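Local coordinates for Udp-n-acetylglucosamine pyrophosphorylase (Trypanosoma brucei, PDB 4BQH), which probably catalyses the formation of UDP-N-acetyl-alpha-D-glucosamine and diphosphate from N-acetyl-alpha-D-glucosamine 1-phosphate and UTP, at residues L141-S146 against I504-S509; L364-L369 against R408-C413; A466-A471 against E490-M495. One frame throughout, in Å; residues are numbered along the deposited sequence. Where two conformers were deposited one is given.

Contact 1 (L141-S146 against I504-S509); sequences LQQRKS and ISPLVS
Gln-143 and Lys-145 both set CG anti to their own carbonyl carbon (chi1 -60° and -62°) and then run out extended, which carries an amide and an ammonium group to the turn at Ser-505 and Pro-506. The Gln-143 and Pro-506 side chains meet tip to tip, with Gln-143 OE1 3.3 Å from Pro-506 CD; the same oxygen sits 3.4 Å from Ser-505 CA. The amide is kept in place from both ends. Lys-145 NZ donates to Gln-143 OE1 over 2.8 Å, in the carbonyl plane and on a lone pair. On the nitrogen side, Gln-143 NE2 gives one bond to Glu-503 and another, 3.0 Å long, to a water. That water in turn donates to Ile-504 O at 2.9 Å, so the two segments are tied through solvent as well as by direct packing.

Lys-145 NZ also comes to 3.1 Å from Ser-505 OG. Its charge is met outside the segments by salt bridges to Glu-153, on the helix that follows, and to Glu-541 at the end of the model, whose other carboxylate oxygen is hydrogen-bonded to Ser-505 OG. Such neighbours would be expected to favour the charged lysine. The contact thus joins the loop entering helix 147-166 to the C-terminal part of the chain through buried polar groups. Ser-505 OG further accepts from Leu-507 N at 3.2 Å, while Ser-505 O takes both Val-508 N and Ser-509 N: with its hydroxyl folded onto the backbone two residues on, Ser-505 forms an ST turn.

Contact 2 (L364-L369 against R408-C413); sequences LHFMSL and RFVDEC
Cys-413 lies over one face of the His-365 imidazole: CB makes a CH-pi contact, displaced toward the rim, and SG stands 4.4 Å from the ring centroid, only 9° off the normal. The pairing sets the first turns of helix 364-374, which directly follows strand 359-363 of the central mixed sheet in this GT-A clan enzyme, against a 3-10 turn at 410-413. The same sulfur serves a second ring, where it is found at the edge of Phe-366, 5.4 Å from that centroid, so one thiol is wedged between two aromatic side chains. Phe-366 CG is anti to its backbone N (chi1 178°), and beyond it the ring brings CE1 to 3.9 Å from Val-410 CA. Val-304 of the neighbouring strand touches both Phe-366 and Val-410 and so ties this side of the contact to the sheet.

One turn further along the helix, Leu-369 divides its two methyls. CD2 meets Phe-409 CB at 3.9 Å, the two side chains crossing obliquely, and CD1 packs on Cys-413 SG at 4.0 Å. Glu-412, at the outer margin, forms a salt bridge with Arg-373 of the same helix. The bound inhibitor is about 10 Å from the Phe-409 side chain. Leu-369 CD1 also rests on the backbone of the turn, 3.5 Å from Glu-412 O, and His-365 CE1 lies 3.0 Å from Cys-413 O.

Contact 3 (A466-A471 against E490-M495); sequences ALETAA and EAVAVM
Leu-467 and Val-492 carry this contact, each presenting its side chain to the opposite helix, the two running past one another antiparallel. They hold together an antiparallel helical hairpin: helix 448-471 and helix 485-497 follow one another in the chain, and the segments here run at 153° with their axes 9.6 Å apart at closest approach. The link between the helices is partly unmodelled.

Val-492 points CG2 into the first helix, with that methyl anti to its own carbonyl carbon and CG1 anti to the backbone N (chi1 177°). CG2 comes to 3.3 Å from Leu-467 CB, tighter than usual for two carbons, and is also 4.1 Å from Leu-467 C. The closest touch is thus on the root of the leucine, beside its backbone carbonyl carbon, with the CD1 methyl further off.

Beyond CB, Leu-467 spreads its branches over the second helix. CD1 crosses to Met-495 CG at 4.0 Å, on a side chain bent at both chi2 and chi3. Helix 519-528 closes over this apolar seam, with Ile-523 touching Leu-467 and Leu-526 touching Ala-491.

Glu-468 flanks Val-492 at the margin. Its aliphatic part brings CG to 4.3 Å from Val-492 CG2, and its carboxylate forms a salt bridge with Arg-496, a second, polar tie between the hairpin arms. The other leucine methyl completes the seam, Leu-467 CD2 standing 4.3 Å from Ala-491 CB.

In the fold
Contacts 1 and 3 lie on the same side of the molecule, their centres about 22 Å apart, and contact 2 lies across the chain's centre from contact 1, about 36 Å away centre to centre. Contacts 1 and 3 are both buried yet chemically opposite: the first is a polar junction of two loops with a bridging water, the third an apolar seam between helices. They share a neighbour, helix 448-471, which touches contact 1 and supplies one arm of contact 3. Contact 2, partly buried beside the central sheet, combines sulfur-aromatic contacts with a leucine packed on the turn. Along the chain, contacts 2 and 3 are in series, and both nest within the long loop closed by contact 1.

Contact 1 (L141-S146 against I504-S509)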
ATOM      1  N   LEU A 141     -15.037  13.302  10.566  1.00 20.60           N
ATOM      2  CA  LEU A 141     -15.006  13.957   9.267  1.00 18.93           C
ATOM      3  C   LEU A 141     -16.422  14.277   8.834  1.00 19.54           C
ATOM      4  O   LEU A 141     -17.324  13.449   8.962  1.00 20.18           O
ATOM      5  CB  LEU A 141     -14.311  13.095   8.213  1.00 18.53           C
ATOM      6  CG  LEU A 141     -12.838  12.769   8.494  1.00 17.56           C
ATOM      7  CD1 LEU A 141     -12.348  11.747   7.479  1.00 16.97           C
ATOM      8  CD2 LEU A 141     -11.976  14.035   8.444  1.00 16.87           C
ATOM      9  N   GLN A 142     -16.598  15.484   8.303  1.00 18.21           N
ATOM     10  CA  GLN A 142     -17.862  15.880   7.723  1.00 19.01           C
ATOM     11  C   GLN A 142     -18.172  15.114   6.438  1.00 19.23           C
ATOM     12  O   GLN A 142     -19.334  14.937   6.093  1.00 18.58           O
ATOM     13  CB  GLN A 142     -17.876  17.392   7.486  1.00 19.80           C
ATOM     14  CG  GLN A 142     -17.817  18.196   8.794  1.00 21.33           C
ATOM     15  CD  GLN A 142     -18.179  19.650   8.605  1.00 22.76           C
ATOM     16  OE1 GLN A 142     -17.417  20.526   8.970  1.00 25.81           O
ATOM     17  NE2 GLN A 142     -19.328  19.911   8.005  1.00 25.04           N
ATOM     18  N   GLN A 143     -17.135  14.669   5.721  1.00 18.15           N
ATOM     19  CA  GLN A 143     -17.345  13.786   4.589  1.00 18.76           C
ATOM     20  C   GLN A 143     -17.717  12.486   5.237  1.00 20.56           C
ATOM     21  O   GLN A 143     -17.142  12.125   6.249  1.00 25.06           O
ATOM     22  CB  GLN A 143     -16.041  13.556   3.804  1.00 17.74           C
ATOM     23  CG  GLN A 143     -15.438  14.813   3.237  1.00 16.24           C
ATOM     24  CD  GLN A 143     -14.022  14.592   2.760  1.00 16.49           C
ATOM     25  OE1 GLN A 143     -13.808  14.206   1.616  1.00 16.41           O
ATOM     26  NE2 GLN A 143     -13.057  14.825   3.632  1.00 15.73           N
ATOM     27  N   ARG A 144     -18.655  11.752   4.689  1.00 22.62           N
ATOM     28  CA  ARG A 144     -18.925  10.481   5.354  1.00 22.99           C
ATOM     29  C   ARG A 144     -18.522   9.427   4.358  1.00 21.18           C
ATOM     30  O   ARG A 144     -19.353   8.787   3.730  1.00 25.18           O
ATOM     31  CB  ARG A 144     -20.383  10.380   5.847  1.00 25.01           C
ATOM     32  CG  ARG A 144     -20.828  11.507   6.784  1.00 27.14           C
ATOM     33  CD  ARG A 144     -19.981  11.650   8.048  1.00 26.80           C
ATOM     34  N   LYS A 145     -17.211   9.307   4.161  1.00 17.88           N
ATOM     35  CA  LYS A 145     -16.687   8.504   3.069  1.00 15.83           C
ATOM     36  C   LYS A 145     -15.846   7.374   3.626  1.00 14.89           C
ATOM     37  O   LYS A 145     -15.096   7.578   4.581  1.00 14.86           O
ATOM     38  CB  LYS A 145     -15.818   9.373   2.158  1.00 15.50           C
ATOM     39  CG  LYS A 145     -16.581  10.524   1.506  1.00 14.62           C
ATOM     40  CD  LYS A 145     -15.645  11.385   0.708  1.00 14.45           C
ATOM     41  CE  LYS A 145     -16.412  12.580   0.128  1.00 14.74           C
ATOM     42  NZ  LYS A 145     -15.435  13.497  -0.520  1.00 15.15           N
ATOM     43  N   SER A 146     -15.992   6.199   3.025  1.00 13.58           N
ATOM     44  CA  SER A 146     -15.115   5.059   3.315  1.00 12.68           C
ATOM     45  C   SER A 146     -13.661   5.335   2.898  1.00 12.00           C
ATOM     46  O   SER A 146     -13.371   6.241   2.114  1.00 11.74           O
ATOM     47  CB  SER A 146     -15.629   3.774   2.642  1.00 12.11           C
ATOM     48  OG  SER A 146     -15.591   3.817   1.211  1.00 12.20           O
ATOM     49  N   ILE A 504     -10.848  19.163   3.654  1.00 12.11           N
ATOM     50  CA  ILE A 504     -10.985  19.423   2.203  1.00 11.98           C
ATOM     51  C   ILE A 504     -11.158  18.102   1.468  1.00 12.58           C
ATOM     52  O   ILE A 504     -10.317  17.198   1.582  1.00 12.26           O
ATOM     53  CB  ILE A 504      -9.758  20.182   1.658  1.00 11.86           C
ATOM     54  CG1 ILE A 504      -9.573  21.517   2.402  1.00 11.58           C
ATOM     55  CG2 ILE A 504      -9.871  20.404   0.129  1.00 11.68           C
ATOM     56  CD1 ILE A 504      -8.245  22.203   2.173  1.00 11.25           C
ATOM     57  N   SER A 505     -12.238  18.000   0.686  1.00 11.87           N
ATOM     58  CA  SER A 505     -12.516  16.851  -0.148  1.00 11.83           C
ATOM     59  C   SER A 505     -11.383  16.624  -1.135  1.00 11.59           C
ATOM     60  O   SER A 505     -10.854  17.581  -1.658  1.00 11.88           O
ATOM     61  CB  SER A 505     -13.801  17.085  -0.956  1.00 12.07           C
ATOM     62  OG  SER A 505     -14.016  15.984  -1.811  1.00 12.96           O
ATOM     63  N   PRO A 506     -11.020  15.349  -1.384  1.00 12.11           N
ATOM     64  CA  PRO A 506     -10.005  15.122  -2.432  1.00 12.22           C
ATOM     65  C   PRO A 506     -10.478  15.547  -3.810  1.00 12.56           C
ATOM     66  O   PRO A 506      -9.646  15.820  -4.666  1.00 12.70           O
ATOM     67  CB  PRO A 506      -9.755  13.609  -2.394  1.00 12.85           C
ATOM     68  CG  PRO A 506     -10.360  13.114  -1.135  1.00 13.13           C
ATOM     69  CD  PRO A 506     -11.404  14.112  -0.684  1.00 12.08           C
ATOM     70  N   LEU A 507     -11.792  15.599  -4.033  1.00 12.34           N
ATOM     71  CA  LEU A 507     -12.318  16.095  -5.323  1.00 13.20           C
ATOM     72  C   LEU A 507     -12.053  17.588  -5.516  1.00 13.22           C
ATOM     73  O   LEU A 507     -12.040  18.096  -6.658  1.00 13.56           O
ATOM     74  CB  LEU A 507     -13.814  15.750  -5.467  1.00 12.90           C
ATOM     75  CG  LEU A 507     -14.123  14.254  -5.561  1.00 13.21           C
ATOM     76  CD1 LEU A 507     -15.618  13.979  -5.663  1.00 14.82           C
ATOM     77  CD2 LEU A 507     -13.376  13.551  -6.695  1.00 13.29           C
ATOM     78  N   VAL A 508     -11.789  18.290  -4.419  1.00 12.75           N
ATOM     79  CA  VAL A 508     -11.314  19.677  -4.489  1.00 12.88           C
ATOM     80  C   VAL A 508      -9.798  19.800  -4.612  1.00 12.94           C
ATOM     81  O   VAL A 508      -9.297  20.513  -5.493  1.00 12.63           O
ATOM     82  CB  VAL A 508     -11.811  20.519  -3.288  1.00 13.07           C
ATOM     83  CG1 VAL A 508     -11.280  21.937  -3.361  1.00 13.08           C
ATOM     84  CG2 VAL A 508     -13.334  20.533  -3.297  1.00 13.01           C
ATOM     85  N   SER A 509      -9.070  19.115  -3.732  1.00 13.18           N
ATOM     86  CA  SER A 509      -7.621  19.296  -3.648  1.00 13.90           C
ATOM     87  C   SER A 509      -6.959  18.029  -3.175  1.00 14.47           C
ATOM     88  O   SER A 509      -7.421  17.420  -2.210  1.00 13.72           O
ATOM     89  CB  SER A 509      -7.295  20.384  -2.631  1.00 13.68           C
ATOM     90  OG  SER A 509      -5.986  20.852  -2.778  1.00 13.50           O
TER
HETATM   91  O   HOH W   1     -10.180  14.565   2.780  1.00 13.54           O

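Contact 2 (L364-L369 against R408-C413)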
ATOM      1  N   LEU A 364       7.060  -2.057 -13.846  1.00  9.98           N
ATOM      2  CA  LEU A 364       6.420  -3.316 -14.200  1.00 11.80           C
ATOM      3  C   LEU A 364       7.468  -4.404 -14.462  1.00 11.74           C
ATOM      4  O   LEU A 364       7.258  -5.563 -14.113  1.00 11.27           O
ATOM      5  CB  LEU A 364       5.477  -3.146 -15.404  1.00 12.46           C
ATOM      6  CG  LEU A 364       4.444  -4.287 -15.478  1.00 13.00           C
ATOM      7  CD1 LEU A 364       3.415  -4.206 -14.355  1.00 14.76           C
ATOM      8  CD2 LEU A 364       3.714  -4.269 -16.813  1.00 14.11           C
ATOM      9  N   HIS A 365       8.610  -4.028 -15.027  1.00 12.51           N
ATOM     10  CA  HIS A 365       9.732  -4.962 -15.165  1.00 13.13           C
ATOM     11  C   HIS A 365      10.141  -5.538 -13.829  1.00 11.97           C
ATOM     12  O   HIS A 365      10.333  -6.763 -13.719  1.00 11.26           O
ATOM     13  CB  HIS A 365      10.950  -4.288 -15.804  1.00 16.38           C
ATOM     14  CG  HIS A 365      12.047  -5.261 -16.214  1.00 19.20           C
ATOM     15  ND1 HIS A 365      13.173  -4.860 -16.829  1.00 22.67           N
ATOM     16  CD2 HIS A 365      12.129  -6.650 -16.123  1.00 22.40           C
ATOM     17  CE1 HIS A 365      13.960  -5.931 -17.078  1.00 22.59           C
ATOM     18  NE2 HIS A 365      13.332  -7.018 -16.641  1.00 23.08           N
ATOM     19  N   PHE A 366      10.284  -4.676 -12.809  1.00 10.46           N
ATOM     20  CA  PHE A 366      10.606  -5.200 -11.468  1.00  9.39           C
ATOM     21  C   PHE A 366       9.519  -6.145 -10.955  1.00  9.41           C
ATOM     22  O   PHE A 366       9.837  -7.192 -10.381  1.00  8.88           O
ATOM     23  CB  PHE A 366      10.877  -4.090 -10.430  1.00  9.46           C
ATOM     24  CG  PHE A 366      11.155  -4.634  -9.054  1.00  9.20           C
ATOM     25  CD1 PHE A 366      12.391  -5.190  -8.760  1.00  9.34           C
ATOM     26  CD2 PHE A 366      10.155  -4.679  -8.077  1.00  9.59           C
ATOM     27  CE1 PHE A 366      12.632  -5.754  -7.506  1.00  9.17           C
ATOM     28  CE2 PHE A 366      10.423  -5.212  -6.813  1.00  9.06           C
ATOM     29  CZ  PHE A 366      11.663  -5.740  -6.534  1.00  8.93           C
ATOM     30  N   MET A 367       8.248  -5.764 -11.115  1.00  9.25           N
ATOM     31  CA  MET A 367       7.179  -6.646 -10.623  1.00  9.96           C
ATOM     32  C   MET A 367       7.288  -8.033 -11.258  1.00 10.74           C
ATOM     33  O   MET A 367       7.085  -9.054 -10.590  1.00 10.67           O
ATOM     34  CB  MET A 367       5.808  -6.027 -10.862  1.00 10.43           C
ATOM     35  CG  MET A 367       5.609  -4.687 -10.147  1.00 11.43           C
ATOM     36  SD  MET A 367       5.903  -4.706  -8.372  1.00 13.51           S
ATOM     37  CE  MET A 367       4.499  -5.686  -7.809  1.00 12.13           C
ATOM     38  N   SER A 368       7.564  -8.058 -12.559  1.00 10.92           N
ATOM     39  CA  SER A 368       7.768  -9.309 -13.300  0.50 11.16           C
ATOM     40  C   SER A 368       8.971 -10.110 -12.808  1.00 11.02           C
ATOM     41  O   SER A 368       8.886 -11.314 -12.573  1.00 10.72           O
ATOM     42  CB  SER A 368       7.963  -8.997 -14.788  0.50 11.89           C
ATOM     43  OG  SER A 368       6.806  -8.387 -15.325  0.50 12.77           O
ATOM     44  N   LEU A 369      10.111  -9.451 -12.680  1.00 10.73           N
ATOM     45  CA  LEU A 369      11.336 -10.164 -12.356  1.00 10.47           C
ATOM     46  C   LEU A 369      11.265 -10.650 -10.916  1.00 10.29           C
ATOM     47  O   LEU A 369      11.738 -11.748 -10.613  1.00  9.78           O
ATOM     48  CB  LEU A 369      12.560  -9.240 -12.535  1.00 10.83           C
ATOM     49  CG  LEU A 369      13.952  -9.868 -12.299  1.00 11.48           C
ATOM     50  CD1 LEU A 369      14.981  -9.220 -13.217  1.00 11.98           C
ATOM     51  CD2 LEU A 369      14.419  -9.632 -10.876  1.00 11.40           C
ATOM     52  N   ARG A 408      16.467  -6.766  -3.017  1.00 11.02           N
ATOM     53  CA  ARG A 408      17.829  -7.241  -3.315  1.00 12.39           C
ATOM     54  C   ARG A 408      18.022  -7.607  -4.800  1.00 12.08           C
ATOM     55  O   ARG A 408      19.157  -7.669  -5.272  1.00 12.06           O
ATOM     56  CB  ARG A 408      18.147  -8.456  -2.441  1.00 14.55           C
ATOM     57  CG  ARG A 408      17.300  -9.659  -2.763  1.00 18.16           C
ATOM     58  CD  ARG A 408      17.995 -10.924  -2.302  1.00 24.41           C
ATOM     59  NE  ARG A 408      17.492 -11.366  -1.024  1.00 30.23           N
ATOM     60  CZ  ARG A 408      17.930 -12.463  -0.402  1.00 32.35           C
ATOM     61  NH1 ARG A 408      18.875 -13.226  -0.954  1.00 34.19           N
ATOM     62  NH2 ARG A 408      17.423 -12.791   0.769  1.00 29.81           N
ATOM     63  N   PHE A 409      16.915  -7.840  -5.518  1.00 10.99           N
ATOM     64  CA  PHE A 409      16.964  -8.220  -6.933  1.00 11.13           C
ATOM     65  C   PHE A 409      16.866  -7.053  -7.900  1.00 11.33           C
ATOM     66  O   PHE A 409      16.925  -7.264  -9.126  1.00 11.19           O
ATOM     67  CB  PHE A 409      15.867  -9.250  -7.256  1.00 11.76           C
ATOM     68  CG  PHE A 409      15.968 -10.489  -6.425  1.00 12.82           C
ATOM     69  CD1 PHE A 409      17.041 -11.369  -6.596  1.00 13.29           C
ATOM     70  CD2 PHE A 409      15.004 -10.775  -5.467  1.00 12.68           C
ATOM     71  CE1 PHE A 409      17.143 -12.520  -5.815  1.00 14.25           C
ATOM     72  CE2 PHE A 409      15.095 -11.908  -4.663  1.00 12.93           C
ATOM     73  CZ  PHE A 409      16.170 -12.796  -4.855  1.00 13.25           C
ATOM     74  N   VAL A 410      16.727  -5.835  -7.371  1.00 10.27           N
ATOM     75  CA  VAL A 410      16.351  -4.682  -8.205  1.00 11.00           C
ATOM     76  C   VAL A 410      17.289  -4.423  -9.386  1.00 11.83           C
ATOM     77  O   VAL A 410      16.829  -4.096 -10.476  1.00 12.67           O
ATOM     78  CB  VAL A 410      16.195  -3.406  -7.363  1.00 10.50           C
ATOM     79  CG1 VAL A 410      17.545  -2.985  -6.754  1.00 10.57           C
ATOM     80  CG2 VAL A 410      15.551  -2.286  -8.183  1.00 11.35           C
ATOM     81  N   ASP A 411      18.591  -4.593  -9.194  1.00 12.39           N
ATOM     82  CA  ASP A 411      19.488  -4.229 -10.296  1.00 14.45           C
ATOM     83  C   ASP A 411      19.582  -5.284 -11.386  1.00 15.12           C
ATOM     84  O   ASP A 411      20.153  -5.033 -12.459  1.00 16.73           O
ATOM     85  CB  ASP A 411      20.858  -3.822  -9.749  1.00 15.94           C
ATOM     86  CG  ASP A 411      20.786  -2.491  -9.013  1.00 17.53           C
ATOM     87  OD1 ASP A 411      20.168  -1.551  -9.548  1.00 17.94           O
ATOM     88  OD2 ASP A 411      21.335  -2.383  -7.908  1.00 21.56           O
ATOM     89  N   GLU A 412      19.005  -6.455 -11.128  1.00 14.38           N
ATOM     90  CA  GLU A 412      18.931  -7.501 -12.156  1.00 14.60           C
ATOM     91  C   GLU A 412      18.004  -7.115 -13.307  1.00 14.42           C
ATOM     92  O   GLU A 412      17.999  -7.768 -14.349  1.00 14.21           O
ATOM     93  CB  GLU A 412      18.495  -8.821 -11.523  1.00 14.21           C
ATOM     94  CG  GLU A 412      19.503  -9.274 -10.483  1.00 14.90           C
ATOM     95  CD  GLU A 412      19.143 -10.584  -9.848  1.00 14.79           C
ATOM     96  OE1 GLU A 412      18.179 -11.219 -10.299  1.00 14.55           O
ATOM     97  OE2 GLU A 412      19.838 -10.982  -8.894  1.00 15.21           O
ATOM     98  N   CYS A 413      17.247  -6.028 -13.129  1.00 13.82           N
ATOM     99  CA  CYS A 413      16.357  -5.541 -14.169  1.00 14.75           C
ATOM    100  C   CYS A 413      17.100  -4.824 -15.296  1.00 15.03           C
ATOM    101  O   CYS A 413      16.525  -4.598 -16.357  1.00 16.41           O
ATOM    102  CB  CYS A 413      15.326  -4.565 -13.580  1.00 14.45           C
ATOM    103  SG  CYS A 413      14.201  -5.337 -12.388  1.00 15.50           S
TER

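Contact 3 (A466-A471 against E490-M495)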
ATOM      1  N   ALA A 466      -3.225  29.139   0.897  1.00 18.15           N
ATOM      2  CA  ALA A 466      -4.066  29.725  -0.150  1.00 19.13           C
ATOM      3  C   ALA A 466      -4.519  31.142   0.237  1.00 20.49           C
ATOM      4  O   ALA A 466      -4.526  32.051  -0.601  1.00 20.67           O
ATOM      5  CB  ALA A 466      -5.262  28.843  -0.441  1.00 18.87           C
ATOM      6  N   LEU A 467      -4.868  31.324   1.512  1.00 20.29           N
ATOM      7  CA  LEU A 467      -5.292  32.633   2.009  1.00 21.50           C
ATOM      8  C   LEU A 467      -4.171  33.665   1.955  1.00 23.34           C
ATOM      9  O   LEU A 467      -4.400  34.827   1.579  1.00 23.90           O
ATOM     10  CB  LEU A 467      -5.846  32.509   3.432  1.00 20.71           C
ATOM     11  CG  LEU A 467      -7.285  31.988   3.508  1.00 21.48           C
ATOM     12  CD1 LEU A 467      -7.693  31.614   4.934  1.00 20.14           C
ATOM     13  CD2 LEU A 467      -8.242  33.015   2.908  1.00 20.55           C
ATOM     14  N   GLU A 468      -2.961  33.240   2.308  1.00 25.05           N
ATOM     15  CA  GLU A 468      -1.795  34.118   2.297  1.00 28.15           C
ATOM     16  C   GLU A 468      -1.374  34.526   0.884  1.00 30.27           C
ATOM     17  O   GLU A 468      -0.903  35.651   0.682  1.00 31.31           O
ATOM     18  CB  GLU A 468      -0.615  33.497   3.043  1.00 29.38           C
ATOM     19  CG  GLU A 468      -0.725  33.603   4.556  1.00 31.61           C
ATOM     20  CD  GLU A 468       0.339  32.807   5.284  1.00 33.47           C
ATOM     21  OE1 GLU A 468       0.823  31.792   4.727  1.00 36.22           O
ATOM     22  OE2 GLU A 468       0.690  33.190   6.420  1.00 35.74           O
ATOM     23  N   THR A 469      -1.547  33.624  -0.081  1.00 30.48           N
ATOM     24  CA  THR A 469      -1.281  33.961  -1.477  1.00 31.81           C
ATOM     25  C   THR A 469      -2.250  35.037  -1.962  1.00 33.81           C
ATOM     26  O   THR A 469      -1.829  36.001  -2.612  1.00 34.11           O
ATOM     27  CB  THR A 469      -1.321  32.733  -2.404  1.00 31.78           C
ATOM     28  OG1 THR A 469      -0.376  31.770  -1.931  1.00 31.04           O
ATOM     29  CG2 THR A 469      -0.935  33.129  -3.838  1.00 33.36           C
ATOM     30  N   ALA A 470      -3.533  34.870  -1.631  1.00 32.07           N
ATOM     31  CA  ALA A 470      -4.558  35.860  -1.962  1.00 33.71           C
ATOM     32  C   ALA A 470      -4.298  37.204  -1.277  1.00 35.96           C
ATOM     33  O   ALA A 470      -4.543  38.262  -1.873  1.00 35.90           O
ATOM     34  CB  ALA A 470      -5.940  35.332  -1.632  1.00 32.87           C
ATOM     35  N   ALA A 471      -3.776  37.158  -0.049  1.00 35.55           N
ATOM     36  CA  ALA A 471      -3.358  38.365   0.680  1.00 38.69           C
ATOM     37  C   ALA A 471      -2.305  39.159  -0.101  1.00 40.89           C
ATOM     38  O   ALA A 471      -2.229  40.383   0.014  1.00 38.92           O
ATOM     39  CB  ALA A 471      -2.839  38.009   2.063  1.00 35.70           C
ATOM     40  N   GLU A 490      -7.315  39.440   7.208  1.00 32.22           N
ATOM     41  CA  GLU A 490      -8.161  39.272   8.398  1.00 31.31           C
ATOM     42  C   GLU A 490      -8.597  37.819   8.604  1.00 29.08           C
ATOM     43  O   GLU A 490      -8.598  37.318   9.738  1.00 27.67           O
ATOM     44  CB  GLU A 490      -9.392  40.174   8.323  1.00 33.58           C
ATOM     45  CG  GLU A 490      -9.123  41.615   8.723  1.00 36.67           C
ATOM     46  CD  GLU A 490     -10.122  42.594   8.119  1.00 39.32           C
ATOM     47  OE1 GLU A 490     -11.212  42.165   7.676  1.00 40.09           O
ATOM     48  OE2 GLU A 490      -9.805  43.801   8.077  1.00 39.08           O
ATOM     49  N   ALA A 491      -8.984  37.157   7.515  1.00 27.00           N
ATOM     50  CA  ALA A 491      -9.405  35.758   7.572  1.00 26.09           C
ATOM     51  C   ALA A 491      -8.295  34.836   8.106  1.00 25.84           C
ATOM     52  O   ALA A 491      -8.575  33.924   8.892  1.00 24.61           O
ATOM     53  CB  ALA A 491      -9.910  35.286   6.214  1.00 25.86           C
ATOM     54  N   VAL A 492      -7.048  35.090   7.703  1.00 26.05           N
ATOM     55  CA  VAL A 492      -5.912  34.305   8.175  1.00 25.69           C
ATOM     56  C   VAL A 492      -5.730  34.539   9.666  1.00 25.62           C
ATOM     57  O   VAL A 492      -5.443  33.602  10.420  1.00 24.90           O
ATOM     58  CB  VAL A 492      -4.590  34.649   7.444  1.00 26.73           C
ATOM     59  CG1 VAL A 492      -3.422  33.860   8.031  1.00 27.80           C
ATOM     60  CG2 VAL A 492      -4.709  34.365   5.963  1.00 29.16           C
ATOM     61  N   ALA A 493      -5.885  35.797  10.090  1.00 24.68           N
ATOM     62  CA  ALA A 493      -5.741  36.127  11.504  1.00 23.57           C
ATOM     63  C   ALA A 493      -6.779  35.396  12.343  1.00 23.21           C
ATOM     64  O   ALA A 493      -6.462  34.932  13.448  1.00 24.05           O
ATOM     65  CB  ALA A 493      -5.800  37.639  11.733  1.00 24.40           C
ATOM     66  N   VAL A 494      -8.004  35.286  11.821  1.00 23.07           N
ATOM     67  CA  VAL A 494      -9.057  34.490  12.466  1.00 23.35           C
ATOM     68  C   VAL A 494      -8.674  33.002  12.540  1.00 24.48           C
ATOM     69  O   VAL A 494      -8.859  32.386  13.592  1.00 22.45           O
ATOM     70  CB  VAL A 494     -10.440  34.686  11.804  1.00 24.21           C
ATOM     71  CG1 VAL A 494     -11.496  33.760  12.401  1.00 23.48           C
ATOM     72  CG2 VAL A 494     -10.887  36.133  11.970  1.00 24.41           C
ATOM     73  N   MET A 495      -8.121  32.450  11.449  1.00 24.21           N
ATOM     74  CA  MET A 495      -7.712  31.027  11.414  1.00 27.14           C
ATOM     75  C   MET A 495      -6.746  30.759  12.549  1.00 27.63           C
ATOM     76  O   MET A 495      -6.897  29.794  13.296  1.00 26.58           O
ATOM     77  CB  MET A 495      -6.975  30.667  10.114  1.00 29.16           C
ATOM     78  CG  MET A 495      -7.788  30.576   8.838  1.00 32.96           C
ATOM     79  SD  MET A 495      -8.706  29.050   8.589  1.00 37.42           S
ATOM     80  CE  MET A 495      -7.440  27.803   8.336  1.00 30.87           C
TER